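PDB 1XP4: D-alanyl-D-alanine carboxypeptidase from Streptococcus pneumoniae R6, which probably removes the terminal D-alanine from cell-wall peptide precursors, acting as a serine-type D-Ala-D-Ala carboxypeptidase in peptidoglycan biosynthesis. Local coordinates for residues T24-Y29 with Y314-V319; F123-R128 with N155-S160. All coordinates share one frame; numbering follows the deposited sequence.

How the contacts relate
The two contacts sit on opposite sides of the chain's centre, their centres about 37 Å apart and their nearest atoms about 20 Å apart, so neither touches the other. Contact 1 joins an outer strand (26-31) of the five-stranded sheet in the carboxypeptidase domain to the C-terminal domain, and lies away from the predicted catalytic residues. Contact 2 is internal to the carboxypeptidase part, where helix 120-133 meets a later loop; the side chain of Val124 there is about 12 Å from that of Lys44, the predicted proton acceptor. In the chain, contact 2 is nested within the long span closed by contact 1. One contact is largely apolar; the other gathers a hydrogen bond, a cation-pi stack and an apolar contact on Tyr157.

Contact 1: T24-Y29 with Y314-V319; sequences TGKILY and YLIERV
With CG1 of Ile316 anti to the carbonyl carbon (chi1 -52°) and the branch extended beyond it, CD1 is carried from strand 313-318 to the side chain of Lys26, whose own CG lies anti to the backbone N (chi1 176°). The two side chains slide past one another in opposite directions, and Lys26 CD meets Ile316 CD1 at 3.5 Å. The lysine thus lends its aliphatic stem to an apolar contact and bends only at its last torsion, which delivers NZ to a salt bridge with Asp353 and a hydrogen bond to the carbonyl oxygen of Asp355.

Leu28 crosses the isoleucine at a slant and reaches both its branches, Leu28 CD2 lying 4.1 Å from Ile316 CG2 and from Ile316 CD1. Thr24 borders this patch with its hydroxyl, OG1 lying 4.2 Å from Ile316 CD1. The same hydroxyl accepts a weak hydrogen bond from Lys26 N.

Leu28 and Tyr29 both face Ala19 in a classic beta bulge on strand 26-31, an outer strand of the five-stranded sheet. Backbone hydrogen bonds from Gly25 and Ile27 to Ile362 and Gly360 join the domains beside this packing. The contact is a buried part of the junction between the carboxypeptidase sheet and the PBP5-type C-terminal domain.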
loop_
_atom_site.group_PDB
_atom_site.type_symbol
_atom_site.label_atom_id
_atom_site.label_comp_id
_atom_site.label_asym_id
_atom_site.label_seq_id
_atom_site.Cartn_x
_atom_site.Cartn_y
_atom_site.Cartn_z
ATOM N N THR A 24 6.222 -7.581 -5.723
ATOM C CA THR A 24 7.274 -7.103 -6.618
ATOM C C THR A 24 7.067 -5.692 -7.145
ATOM O O THR A 24 7.981 -5.101 -7.713
ATOM C CB THR A 24 7.459 -8.043 -7.818
ATOM O OG1 THR A 24 6.293 -8.000 -8.650
ATOM C CG2 THR A 24 7.688 -9.469 -7.336
ATOM N N GLY A 25 5.872 -5.146 -6.950
ATOM C CA GLY A 25 5.597 -3.805 -7.431
ATOM C C GLY A 25 5.488 -3.758 -8.943
ATOM O O GLY A 25 5.555 -2.681 -9.549
ATOM N N LYS A 26 5.322 -4.926 -9.554
ATOM C CA LYS A 26 5.198 -5.012 -10.999
ATOM C C LYS A 26 3.869 -4.414 -11.429
ATOM O O LYS A 26 2.831 -4.668 -10.819
ATOM C CB LYS A 26 5.280 -6.463 -11.460
ATOM C CG LYS A 26 5.064 -6.605 -12.945
ATOM C CD LYS A 26 4.959 -8.057 -13.380
ATOM C CE LYS A 26 4.554 -8.155 -14.856
ATOM N NZ LYS A 26 5.547 -7.510 -15.789
ATOM N N ILE A 27 3.903 -3.618 -12.487
ATOM C CA ILE A 27 2.694 -2.977 -12.990
ATOM C C ILE A 27 1.886 -3.911 -13.895
ATOM O O ILE A 27 2.402 -4.448 -14.876
ATOM C CB ILE A 27 3.054 -1.679 -13.744
ATOM C CG1 ILE A 27 3.733 -0.707 -12.772
ATOM C CG2 ILE A 27 1.812 -1.078 -14.374
ATOM C CD1 ILE A 27 4.320 0.527 -13.420
ATOM N N LEU A 28 0.615 -4.100 -13.558
ATOM C CA LEU A 28 -0.253 -4.982 -14.329
ATOM C C LEU A 28 -1.225 -4.222 -15.238
ATOM O O LEU A 28 -1.652 -4.730 -16.278
ATOM C CB LEU A 28 -1.036 -5.883 -13.374
ATOM C CG LEU A 28 -0.193 -6.678 -12.376
ATOM C CD1 LEU A 28 -1.110 -7.460 -11.451
ATOM C CD2 LEU A 28 0.751 -7.611 -13.126
ATOM N N TYR A 29 -1.580 -3.010 -14.832
ATOM C CA TYR A 29 -2.492 -2.182 -15.601
ATOM C C TYR A 29 -2.311 -0.715 -15.254
ATOM O O TYR A 29 -2.043 -0.355 -14.105
ATOM C CB TYR A 29 -3.942 -2.555 -15.327
ATOM C CG TYR A 29 -4.901 -1.684 -16.099
ATOM C CD1 TYR A 29 -5.187 -1.954 -17.429
ATOM C CD2 TYR A 29 -5.445 -0.538 -15.532
ATOM C CE1 TYR A 29 -5.982 -1.106 -18.181
ATOM C CE2 TYR A 29 -6.239 0.320 -16.278
ATOM C CZ TYR A 29 -6.501 0.027 -17.602
ATOM O OH TYR A 29 -7.281 0.857 -18.362
ATOM N N TYR A 314 7.287 -18.250 -7.082
ATOM C CA TYR A 314 6.339 -18.024 -8.168
ATOM C C TYR A 314 6.694 -16.723 -8.888
ATOM O O TYR A 314 7.369 -15.853 -8.329
ATOM C CB TYR A 314 4.901 -17.914 -7.640
ATOM C CG TYR A 314 4.331 -19.182 -7.048
ATOM C CD1 TYR A 314 4.699 -19.612 -5.776
ATOM C CD2 TYR A 314 3.407 -19.946 -7.759
ATOM C CE1 TYR A 314 4.156 -20.773 -5.220
ATOM C CE2 TYR A 314 2.858 -21.108 -7.217
ATOM C CZ TYR A 314 3.236 -21.514 -5.946
ATOM O OH TYR A 314 2.689 -22.657 -5.404
ATOM N N LEU A 315 6.228 -16.604 -10.128
ATOM C CA LEU A 315 6.459 -15.416 -10.945
ATOM C C LEU A 315 5.160 -15.051 -11.640
ATOM O O LEU A 315 4.329 -15.920 -11.908
ATOM C CB LEU A 315 7.506 -15.687 -12.021
ATOM C CG LEU A 315 8.906 -16.141 -11.629
ATOM C CD1 LEU A 315 9.684 -16.309 -12.891
ATOM C CD2 LEU A 315 9.583 -15.137 -10.725
ATOM N N ILE A 316 4.984 -13.765 -11.925
ATOM C CA ILE A 316 3.792 -13.322 -12.626
ATOM C C ILE A 316 4.027 -13.657 -14.094
ATOM O O ILE A 316 5.110 -13.412 -14.616
ATOM C CB ILE A 316 3.584 -11.807 -12.503
ATOM C CG1 ILE A 316 3.640 -11.386 -11.043
ATOM C CG2 ILE A 316 2.225 -11.425 -13.075
ATOM C CD1 ILE A 316 3.319 -9.932 -10.852
ATOM N N GLU A 317 3.026 -14.225 -14.757
ATOM C CA GLU A 317 3.158 -14.578 -16.165
ATOM C C GLU A 317 1.858 -14.277 -16.904
ATOM O O GLU A 317 0.771 -14.644 -16.449
ATOM C CB GLU A 317 3.508 -16.067 -16.307
ATOM C CG GLU A 317 3.733 -16.538 -17.746
ATOM C CD GLU A 317 3.991 -18.042 -17.843
ATOM O OE1 GLU A 317 3.227 -18.814 -17.223
ATOM O OE2 GLU A 317 4.944 -18.453 -18.546
ATOM N N ARG A 318 1.966 -13.586 -18.033
ATOM C CA ARG A 318 0.860 -13.529 -18.936
ATOM C C ARG A 318 0.479 -14.950 -19.409
ATOM O O ARG A 318 1.277 -15.882 -19.427
ATOM C CB ARG A 318 1.246 -12.610 -20.074
ATOM C CG ARG A 318 0.275 -11.451 -20.255
ATOM C CD ARG A 318 0.646 -10.588 -21.459
ATOM N NE ARG A 318 -0.152 -9.375 -21.467
ATOM C CZ ARG A 318 0.438 -8.281 -20.981
ATOM N NH1 ARG A 318 1.673 -8.334 -20.559
ATOM N NH2 ARG A 318 -0.215 -7.126 -20.972
ATOM N N VAL A 319 -0.816 -15.170 -19.653
ATOM C CA VAL A 319 -1.236 -16.507 -20.064
ATOM C C VAL A 319 -1.403 -16.617 -21.586
ATOM O O VAL A 319 -2.125 -15.854 -22.202
ATOM C CB VAL A 319 -2.610 -16.831 -19.418
ATOM C CG1 VAL A 319 -2.794 -16.139 -18.071
ATOM C CG2 VAL A 319 -3.778 -16.469 -20.309
#

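Contact 2: F123-R128 with N155-S160; sequences FVDMMR and NIYPGS
The hydroxyl of Tyr157 donates a hydrogen bond to the carboxylate of Asp125, with Tyr157 OH 2.5 Å from Asp125 OD1, a length that is doubtful at this resolution. Tyr157 CG lies anti to the backbone N (chi1 -165°), which sends the ring out to the helix. The carboxylate oxygen comes to the ring's edge, near its plane, while the carboxylate itself stands almost upright to the ring, the two planes 85° apart. Lys121 forms a salt bridge with Asp125 OD2 and a weak hydrogen bond with the tyrosine hydroxyl, and its positive charge would be expected to favour an ionised carboxylate.

A cation-pi interaction covers one face of the same ring. The extended side chain of Arg128 brings CZ to 4.2 Å from the centroid of the Tyr157 ring, and the two flat groups stack with their planes 30° apart. NH2 lies over the ring centre and also donates to the carbonyl oxygen of Val141, which helps fix the guanidinium's rotation. Arg128 NH1 merely touches Tyr157 OH, at 3.6 Å. On the opposite face sits Pro158 CD.

Apolar packing is supplied by Val124, whose CG1 approaches Tyr157 CE2 obliquely at 3.9 Å.

Within the loop, a type II turn runs from Tyr157 to Ser160, and Tyr157 O accepts from both Ser160 N and Ser160 OG.

The tyrosine thus fastens the loop preceding strand 167-168 to helix 120-133, whose Phe123 and Met126 pack against helices 44-57 and 106-117.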
loop_
_atom_site.group_PDB
_atom_site.type_symbol
_atom_site.label_atom_id
_atom_site.label_comp_id
_atom_site.label_asym_id
_atom_site.label_seq_id
_atom_site.Cartn_x
_atom_site.Cartn_y
_atom_site.Cartn_z
ATOM N N PHE A 123 3.638 17.872 10.957
ATOM C CA PHE A 123 3.329 16.543 10.442
ATOM C C PHE A 123 3.391 16.537 8.906
ATOM O O PHE A 123 3.922 15.601 8.305
ATOM C CB PHE A 123 1.946 16.074 10.907
ATOM C CG PHE A 123 1.743 14.599 10.759
ATOM C CD1 PHE A 123 2.243 13.718 11.711
ATOM C CD2 PHE A 123 1.096 14.081 9.646
ATOM C CE1 PHE A 123 2.101 12.337 11.556
ATOM C CE2 PHE A 123 0.949 12.701 9.479
ATOM C CZ PHE A 123 1.453 11.829 10.439
ATOM N N VAL A 124 2.854 17.580 8.276
ATOM C CA VAL A 124 2.885 17.668 6.819
ATOM C C VAL A 124 4.327 17.678 6.301
ATOM O O VAL A 124 4.643 17.037 5.293
ATOM C CB VAL A 124 2.155 18.930 6.295
ATOM C CG1 VAL A 124 2.407 19.085 4.793
ATOM C CG2 VAL A 124 0.644 18.821 6.569
ATOM N N ASP A 125 5.204 18.400 6.989
ATOM C CA ASP A 125 6.590 18.443 6.572
ATOM C C ASP A 125 7.150 17.035 6.675
ATOM O O ASP A 125 8.011 16.633 5.887
ATOM C CB ASP A 125 7.388 19.405 7.450
ATOM C CG ASP A 125 6.978 20.858 7.249
ATOM O OD1 ASP A 125 6.639 21.240 6.105
ATOM O OD2 ASP A 125 7.007 21.624 8.236
HETATM N N MSE A 126 6.656 16.278 7.648
HETATM C CA MSE A 126 7.111 14.911 7.817
HETATM C C MSE A 126 6.636 14.072 6.640
HETATM O O MSE A 126 7.395 13.259 6.103
HETATM C CB MSE A 126 6.586 14.318 9.129
HETATM C CG MSE A 126 7.380 14.725 10.360
HETATM SE SE MSE A 126 6.689 14.013 12.021
HETATM C CE MSE A 126 6.791 12.132 11.610
HETATM N N MSE A 127 5.386 14.257 6.223
HETATM C CA MSE A 127 4.906 13.466 5.103
HETATM C C MSE A 127 5.535 13.918 3.787
HETATM O O MSE A 127 5.648 13.131 2.840
HETATM C CB MSE A 127 3.360 13.444 5.039
HETATM C CG MSE A 127 2.625 14.669 5.546
HETATM SE SE MSE A 127 0.727 14.350 5.986
HETATM C CE MSE A 127 0.100 13.614 4.310
ATOM N N ARG A 128 5.975 15.171 3.725
ATOM C CA ARG A 128 6.628 15.656 2.513
ATOM C C ARG A 128 7.998 14.995 2.423
ATOM O O ARG A 128 8.466 14.643 1.341
ATOM C CB ARG A 128 6.805 17.175 2.546
ATOM C CG ARG A 128 5.523 17.943 2.398
ATOM C CD ARG A 128 5.746 19.441 2.398
ATOM N NE ARG A 128 4.491 20.159 2.187
ATOM C CZ ARG A 128 4.394 21.481 2.083
ATOM N NH1 ARG A 128 5.484 22.230 2.169
ATOM N NH2 ARG A 128 3.209 22.057 1.893
ATOM N N ASN A 155 -7.147 27.111 9.403
ATOM C CA ASN A 155 -6.204 26.062 9.779
ATOM C C ASN A 155 -5.513 25.389 8.596
ATOM O O ASN A 155 -5.395 24.166 8.545
ATOM C CB ASN A 155 -6.918 25.010 10.627
ATOM C CG ASN A 155 -7.501 25.589 11.902
ATOM O OD1 ASN A 155 -6.774 25.871 12.857
ATOM N ND2 ASN A 155 -8.821 25.784 11.920
ATOM N N ILE A 156 -5.044 26.191 7.648
ATOM C CA ILE A 156 -4.364 25.650 6.480
ATOM C C ILE A 156 -2.870 25.885 6.600
ATOM O O ILE A 156 -2.424 26.755 7.345
ATOM C CB ILE A 156 -4.832 26.315 5.162
ATOM C CG1 ILE A 156 -4.430 27.790 5.160
ATOM C CG2 ILE A 156 -6.339 26.142 4.986
ATOM C CD1 ILE A 156 -4.632 28.458 3.839
ATOM N N TYR A 157 -2.108 25.106 5.845
ATOM C CA TYR A 157 -0.659 25.209 5.840
ATOM C C TYR A 157 -0.233 26.621 5.439
ATOM O O TYR A 157 -0.824 27.231 4.548
ATOM C CB TYR A 157 -0.077 24.186 4.858
ATOM C CG TYR A 157 1.402 23.956 5.019
ATOM C CD1 TYR A 157 2.330 24.843 4.481
ATOM C CD2 TYR A 157 1.876 22.874 5.755
ATOM C CE1 TYR A 157 3.700 24.660 4.673
ATOM C CE2 TYR A 157 3.240 22.683 5.957
ATOM C CZ TYR A 157 4.146 23.581 5.412
ATOM O OH TYR A 157 5.493 23.400 5.612
ATOM N N PRO A 158 0.789 27.168 6.115
ATOM C CA PRO A 158 1.281 28.512 5.804
ATOM C C PRO A 158 1.818 28.535 4.380
ATOM O O PRO A 158 2.752 27.800 4.050
ATOM C CB PRO A 158 2.389 28.718 6.829
ATOM C CG PRO A 158 1.913 27.921 7.989
ATOM C CD PRO A 158 1.434 26.651 7.333
ATOM N N GLY A 159 1.222 29.371 3.536
ATOM C CA GLY A 159 1.671 29.453 2.162
ATOM C C GLY A 159 0.715 28.757 1.217
ATOM O O GLY A 159 0.592 29.149 0.059
ATOM N N SER A 160 0.034 27.724 1.702
ATOM C CA SER A 160 -0.911 26.992 0.870
ATOM C C SER A 160 -2.110 27.872 0.509
ATOM O O SER A 160 -2.447 28.812 1.224
ATOM C CB SER A 160 -1.385 25.722 1.588
ATOM O OG SER A 160 -2.189 26.022 2.713
#